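Local atomic coordinates of regulatory protein (Pseudomonas aeruginosa, PDB entry 5J2Y), a protein that acts as a quorum-sensing repressor of virulence genes, binding promoter DNA as a global regulator. Residues A[10-15]-A[60-65]; A[14-19]-A[29-34]. All coordinates share one frame; numbering follows the deposited sequence.

Contact 1. Residues A[10-15]-A[60-65]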
loop_
_atom_site.group_PDB
_atom_site.type_symbol
_atom_site.label_atom_id
_atom_site.label_comp_id
_atom_site.label_asym_id
_atom_site.label_seq_id
_atom_site.Cartn_x
_atom_site.Cartn_y
_atom_site.Cartn_z
ATOM N N GLN A 10 6.233 -0.164 -11.414
ATOM C CA GLN A 10 7.319 -1.023 -10.934
ATOM C C GLN A 10 7.967 -0.476 -9.675
ATOM O O GLN A 10 8.543 -1.238 -8.917
ATOM C CB GLN A 10 8.381 -1.225 -12.027
ATOM C CG GLN A 10 7.825 -1.731 -13.358
ATOM N N ASN A 11 7.860 0.832 -9.446
ATOM C CA ASN A 11 8.478 1.506 -8.280
ATOM C C ASN A 11 7.553 1.820 -7.122
ATOM O O ASN A 11 7.972 2.177 -6.020
ATOM C CB ASN A 11 9.046 2.832 -8.743
ATOM C CG ASN A 11 10.216 2.657 -9.683
ATOM O OD1 ASN A 11 11.093 1.815 -9.454
ATOM N ND2 ASN A 11 10.258 3.467 -10.734
HETATM N N MSE A 12 6.278 1.712 -7.393
HETATM C CA MSE A 12 5.290 2.182 -6.444
HETATM C C MSE A 12 5.384 1.410 -5.135
HETATM O O MSE A 12 5.288 2.008 -4.055
HETATM C CB MSE A 12 3.930 2.067 -7.114
HETATM C CG MSE A 12 2.862 2.405 -6.114
HETATM SE SE MSE A 12 2.825 4.358 -5.816
HETATM C CE MSE A 12 1.821 4.782 -7.425
ATOM N N ALA A 13 5.584 0.100 -5.223
ATOM C CA ALA A 13 5.639 -0.718 -4.036
ATOM C C ALA A 13 6.791 -0.301 -3.135
ATOM O O ALA A 13 6.626 -0.202 -1.915
ATOM C CB ALA A 13 5.764 -2.177 -4.407
ATOM N N PHE A 14 7.933 0.017 -3.742
ATOM C CA PHE A 14 9.061 0.527 -2.961
ATOM C C PHE A 14 8.750 1.869 -2.305
ATOM O O PHE A 14 9.163 2.129 -1.165
ATOM C CB PHE A 14 10.307 0.590 -3.814
ATOM C CG PHE A 14 10.671 -0.727 -4.405
ATOM C CD1 PHE A 14 11.368 -1.663 -3.657
ATOM C CD2 PHE A 14 10.266 -1.058 -5.669
ATOM C CE1 PHE A 14 11.732 -2.873 -4.214
ATOM C CE2 PHE A 14 10.589 -2.282 -6.240
ATOM C CZ PHE A 14 11.324 -3.197 -5.504
ATOM N N ARG A 15 8.010 2.716 -3.016
ATOM C CA ARG A 15 7.616 4.007 -2.471
ATOM C C ARG A 15 6.776 3.658 -1.255
ATOM O O ARG A 15 7.088 4.048 -0.130
ATOM C CB ARG A 15 6.791 4.797 -3.484
ATOM C CG ARG A 15 7.582 5.850 -4.244
ATOM C CD ARG A 15 6.748 7.097 -4.488
ATOM N NE ARG A 15 6.891 8.071 -3.409
ATOM C CZ ARG A 15 6.185 9.193 -3.317
ATOM N NH1 ARG A 15 6.382 10.021 -2.301
ATOM N NH2 ARG A 15 5.283 9.490 -4.243
ATOM N N PHE A 60 -3.279 6.932 -5.106
ATOM C CA PHE A 60 -4.196 7.889 -4.498
ATOM C C PHE A 60 -3.980 8.046 -3.003
ATOM O O PHE A 60 -4.222 9.119 -2.437
ATOM C CB PHE A 60 -5.644 7.483 -4.795
ATOM C CG PHE A 60 -6.003 7.621 -6.242
ATOM C CD1 PHE A 60 -5.908 8.875 -6.883
ATOM C CD2 PHE A 60 -6.454 6.527 -6.981
ATOM C CE1 PHE A 60 -6.241 9.007 -8.224
ATOM C CE2 PHE A 60 -6.804 6.670 -8.322
ATOM C CZ PHE A 60 -6.694 7.895 -8.941
ATOM N N TYR A 61 -3.559 6.964 -2.366
ATOM C CA TYR A 61 -3.255 6.995 -0.943
ATOM C C TYR A 61 -2.026 7.838 -0.599
ATOM O O TYR A 61 -2.054 8.669 0.295
ATOM C CB TYR A 61 -3.017 5.572 -0.438
ATOM C CG TYR A 61 -2.756 5.488 1.045
ATOM C CD1 TYR A 61 -3.758 5.686 1.969
ATOM C CD2 TYR A 61 -1.475 5.198 1.525
ATOM C CE1 TYR A 61 -3.516 5.573 3.346
ATOM C CE2 TYR A 61 -1.225 5.101 2.879
ATOM C CZ TYR A 61 -2.245 5.275 3.788
ATOM O OH TYR A 61 -1.947 5.195 5.141
ATOM N N ILE A 62 -0.945 7.570 -1.293
ATOM C CA ILE A 62 0.328 8.243 -1.058
ATOM C C ILE A 62 0.241 9.765 -1.321
ATOM O O ILE A 62 0.711 10.570 -0.513
ATOM C CB ILE A 62 1.420 7.560 -1.903
ATOM C CG1 ILE A 62 1.832 6.274 -1.213
ATOM C CG2 ILE A 62 2.647 8.434 -2.053
ATOM C CD1 ILE A 62 2.420 5.262 -2.155
ATOM N N GLU A 63 -0.450 10.161 -2.381
ATOM C CA GLU A 63 -0.670 11.590 -2.650
ATOM C C GLU A 63 -1.691 12.259 -1.672
ATOM O O GLU A 63 -1.905 13.465 -1.693
ATOM C CB GLU A 63 -0.969 11.793 -4.135
ATOM C CG GLU A 63 -2.415 11.568 -4.511
ATOM C CD GLU A 63 -2.748 11.943 -5.978
ATOM O OE1 GLU A 63 -3.970 11.995 -6.362
ATOM O OE2 GLU A 63 -1.786 12.208 -6.747
ATOM N N GLY A 64 -2.256 11.493 -0.748
ATOM C CA GLY A 64 -3.129 12.047 0.298
ATOM C C GLY A 64 -4.588 12.127 -0.088
ATOM O O GLY A 64 -5.386 12.671 0.640
ATOM N N GLN A 65 -4.959 11.579 -1.229
ATOM C CA GLN A 65 -6.352 11.705 -1.717
ATOM C C GLN A 65 -7.335 10.726 -1.094
ATOM O O GLN A 65 -8.516 10.943 -1.157
ATOM C CB GLN A 65 -6.378 11.562 -3.227
ATOM C CG GLN A 65 -7.764 11.730 -3.797
ATOM C CD GLN A 65 -7.765 11.950 -5.293
ATOM O OE1 GLN A 65 -6.743 12.344 -5.876
ATOM N NE2 GLN A 65 -8.913 11.684 -5.931
#

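Contact 2. Residues A[14-19]-A[29-34]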
loop_
_atom_site.group_PDB
_atom_site.type_symbol
_atom_site.label_atom_id
_atom_site.label_comp_id
_atom_site.label_asym_id
_atom_site.label_seq_id
_atom_site.Cartn_x
_atom_site.Cartn_y
_atom_site.Cartn_z
ATOM N N PHE A 14 7.933 0.017 -3.742
ATOM C CA PHE A 14 9.061 0.527 -2.961
ATOM C C PHE A 14 8.750 1.869 -2.305
ATOM O O PHE A 14 9.163 2.129 -1.165
ATOM C CB PHE A 14 10.307 0.590 -3.814
ATOM C CG PHE A 14 10.671 -0.727 -4.405
ATOM C CD1 PHE A 14 11.368 -1.663 -3.657
ATOM C CD2 PHE A 14 10.266 -1.058 -5.669
ATOM C CE1 PHE A 14 11.732 -2.873 -4.214
ATOM C CE2 PHE A 14 10.589 -2.282 -6.240
ATOM C CZ PHE A 14 11.324 -3.197 -5.504
ATOM N N ARG A 15 8.010 2.716 -3.016
ATOM C CA ARG A 15 7.616 4.007 -2.471
ATOM C C ARG A 15 6.776 3.658 -1.255
ATOM O O ARG A 15 7.088 4.048 -0.130
ATOM C CB ARG A 15 6.791 4.797 -3.484
ATOM C CG ARG A 15 7.582 5.850 -4.244
ATOM C CD ARG A 15 6.748 7.097 -4.488
ATOM N NE ARG A 15 6.891 8.071 -3.409
ATOM C CZ ARG A 15 6.185 9.193 -3.317
ATOM N NH1 ARG A 15 6.382 10.021 -2.301
ATOM N NH2 ARG A 15 5.283 9.490 -4.243
ATOM N N ALA A 16 5.712 2.900 -1.499
ATOM C CA ALA A 16 4.824 2.420 -0.428
ATOM C C ALA A 16 5.566 1.947 0.808
ATOM O O ALA A 16 5.156 2.247 1.910
ATOM C CB ALA A 16 3.929 1.299 -0.936
ATOM N N LYS A 17 6.648 1.192 0.608
ATOM C CA LYS A 17 7.494 0.714 1.701
ATOM C C LYS A 17 8.164 1.841 2.481
ATOM O O LYS A 17 8.199 1.829 3.718
ATOM C CB LYS A 17 8.567 -0.220 1.185
ATOM C CG LYS A 17 9.423 -0.814 2.301
ATOM C CD LYS A 17 10.443 -1.800 1.759
ATOM C CE LYS A 17 11.381 -2.226 2.877
ATOM N NZ LYS A 17 12.343 -3.282 2.436
ATOM N N ALA A 18 8.694 2.819 1.760
ATOM C CA ALA A 18 9.297 3.989 2.411
ATOM C C ALA A 18 8.307 4.779 3.268
ATOM O O ALA A 18 8.659 5.288 4.316
ATOM C CB ALA A 18 9.902 4.897 1.358
ATOM N N THR A 19 7.069 4.917 2.800
ATOM C CA THR A 19 6.029 5.610 3.573
ATOM C C THR A 19 5.810 4.866 4.880
ATOM O O THR A 19 5.919 5.427 5.964
ATOM C CB THR A 19 4.694 5.639 2.801
ATOM O OG1 THR A 19 4.886 6.266 1.532
ATOM C CG2 THR A 19 3.616 6.392 3.573
ATOM N N THR A 29 -0.085 -3.987 9.257
ATOM C CA THR A 29 -0.853 -2.794 9.599
ATOM C C THR A 29 -1.106 -2.013 8.306
ATOM O O THR A 29 -2.210 -1.674 7.978
ATOM C CB THR A 29 -0.100 -1.916 10.643
ATOM O OG1 THR A 29 -0.022 -2.591 11.915
ATOM C CG2 THR A 29 -0.803 -0.621 10.868
ATOM N N PHE A 30 -0.054 -1.806 7.541
ATOM C CA PHE A 30 -0.116 -0.971 6.359
ATOM C C PHE A 30 -0.935 -1.613 5.229
ATOM O O PHE A 30 -1.895 -1.013 4.690
ATOM C CB PHE A 30 1.297 -0.695 5.898
ATOM C CG PHE A 30 1.370 0.176 4.674
ATOM C CD1 PHE A 30 1.318 1.564 4.776
ATOM C CD2 PHE A 30 1.518 -0.384 3.455
ATOM C CE1 PHE A 30 1.416 2.353 3.666
ATOM C CE2 PHE A 30 1.603 0.389 2.342
ATOM C CZ PHE A 30 1.535 1.761 2.430
ATOM N N TRP A 31 -0.625 -2.860 4.908
ATOM C CA TRP A 31 -1.273 -3.476 3.758
ATOM C C TRP A 31 -2.732 -3.879 3.977
ATOM O O TRP A 31 -3.523 -3.899 3.029
ATOM C CB TRP A 31 -0.465 -4.634 3.285
ATOM C CG TRP A 31 0.730 -4.187 2.672
ATOM C CD1 TRP A 31 1.982 -4.151 3.230
ATOM C CD2 TRP A 31 0.858 -3.668 1.348
ATOM N NE1 TRP A 31 2.890 -3.636 2.326
ATOM C CE2 TRP A 31 2.225 -3.349 1.159
ATOM C CE3 TRP A 31 -0.052 -3.441 0.300
ATOM C CZ2 TRP A 31 2.708 -2.849 -0.023
ATOM C CZ3 TRP A 31 0.409 -2.922 -0.863
ATOM C CH2 TRP A 31 1.801 -2.622 -1.027
ATOM N N SER A 32 -3.098 -4.110 5.232
ATOM C CA SER A 32 -4.446 -4.554 5.520
ATOM C C SER A 32 -5.476 -3.451 5.390
ATOM O O SER A 32 -6.646 -3.756 5.234
ATOM C CB SER A 32 -4.532 -5.265 6.892
ATOM O OG SER A 32 -4.144 -4.394 7.930
ATOM N N ARG A 33 -5.065 -2.175 5.414
ATOM C CA ARG A 33 -6.015 -1.062 5.124
ATOM C C ARG A 33 -6.633 -1.198 3.761
ATOM O O ARG A 33 -7.690 -0.624 3.526
ATOM C CB ARG A 33 -5.343 0.311 5.136
ATOM C CG ARG A 33 -4.665 0.650 6.431
ATOM C CD ARG A 33 -4.467 2.143 6.577
ATOM N NE ARG A 33 -3.998 2.402 7.944
ATOM C CZ ARG A 33 -2.714 2.547 8.288
ATOM N NH1 ARG A 33 -1.758 2.543 7.372
ATOM N NH2 ARG A 33 -2.383 2.739 9.558
ATOM N N PHE A 34 -5.916 -1.887 2.855
ATOM C CA PHE A 34 -6.350 -2.133 1.478
ATOM C C PHE A 34 -6.940 -3.543 1.284
ATOM O O PHE A 34 -7.312 -3.908 0.188
ATOM C CB PHE A 34 -5.162 -1.939 0.496
ATOM C CG PHE A 34 -4.435 -0.628 0.668
ATOM C CD1 PHE A 34 -4.985 0.552 0.196
ATOM C CD2 PHE A 34 -3.190 -0.579 1.269
ATOM C CE1 PHE A 34 -4.329 1.748 0.352
ATOM C CE2 PHE A 34 -2.539 0.622 1.455
ATOM C CZ PHE A 34 -3.110 1.788 0.977
#

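Contact 1. Residues A[10-15]-A[60-65]
Ile62, in the last turn of helix 52-62, sends its two branches to two different side chains of helix 9-22, Met12 and Arg15, which stand one turn apart. The two helices meet through side chains, and the closest pair of CA atoms, Arg15 CA and Ile62 CA, is 8.5 Å apart.

The purely apolar part is made by Met12, present as selenomethionine. Its CG runs opposite the backbone N (chi1 174°), and a bend at chi2 turns SE toward the partner helix, where it lies 3.8 Å from Ile62 CD1. The two side chains run antiparallel as they pass. Earlier in helix 52-62, Met12 also rests on Tyr55, Leu58 and His59.

A methyl-on-guanidinium contact makes up the rest. Ile62 CG2 sits 3.5 Å above the plane of the Arg15 guanidinium, displaced toward its rim, with NH2 the nearest atom at 3.6 Å. An approach over the face leaves the N-H bonds, which lie in the plane, directed elsewhere. Ile62 can serve both neighbours because chi1 of -78° sets CG1 beside its backbone N, while CG2 takes the position opposite that N.

Backbone bonds account for the end of the second helix. Gly64, at a phi of 89°, closes it in a Schellman motif: Gln65 N donates to Phe60 O at 2.8 Å, and Gly64 N donates to Tyr61 O at 3.0 Å. Ile62 is therefore held in a capped final turn, at the partly buried border of the core. In this all-helical fold the contact joins helix 9-22 to helix 52-62, the helix that follows 38-45 in the RsaL-like helix-turn-helix domain.

Contact 2. Residues A[14-19]-A[29-34]
A buried, largely apolar contact between helix 9-22 and helix 27-32 brings the small side chain of Ala16 against the aromatic rings of Phe30 and Trp31, near the centre of the chain. Ala16 CA and Phe30 CA, 9.1 Å apart, are the closest CA pair of the two segments, so the rings bridge most of the distance between the helices.

Phe30 reaches across with CG opposite its backbone N (chi1 -180°), which delivers the far end of the ring to the first helix. There CE2 lies 4.1 Å from Ala16 CB, and CZ comes within 3.7 Å of the carbonyl oxygen, Ala16 O. Trp31 arrives beside it through the benzene half of the indole, with CZ2 4.4 Å from Ala16 CB. In the helix-turn-helix arrangement of RsaL, helix 27-32 precedes helix 38-45, and this packing seats it against helix 9-22; the nearest atoms of the two segments and the bound nucleic acid are about 5 Å apart.

The two aromatic residues support each other as well. Phe30 CD2 stands 3.6 Å above one face of the Trp31 ring, toward its rim, while Trp31 CD1 lies in the plane of the Phe30 ring at its edge. One face of Phe30 meets Phe34 CE2, 4.2 Å above the plane and likewise off centre. At the polar side of the indole, Trp31 NE1 is hydrogen-bonded to Glu45 OE2, so the same side chain that packs on Ala16 also ties helix 27-32 to helix 38-45.

The two contacts have helix 9-22 in common and their centres are about 8 Å apart. Residues 10-15 and 14-19 overlap at Phe14 and Arg15, and from this shared stretch the chain passes first to 29-34 and, after helix 38-45, to 60-65. Contact 2 is thus the more local, contact 1 the longer-range. They join into one core: Ile62 CD1 lies 4.1 Å from Ala16 CA, and Tyr61 CG lies 3.7 Å from Phe34 CZ. Helix 9-22 therefore packs against both helix 27-32 and helix 52-62, which flank helix 38-45 in sequence, consistent with a compact helical domain built to bind DNA.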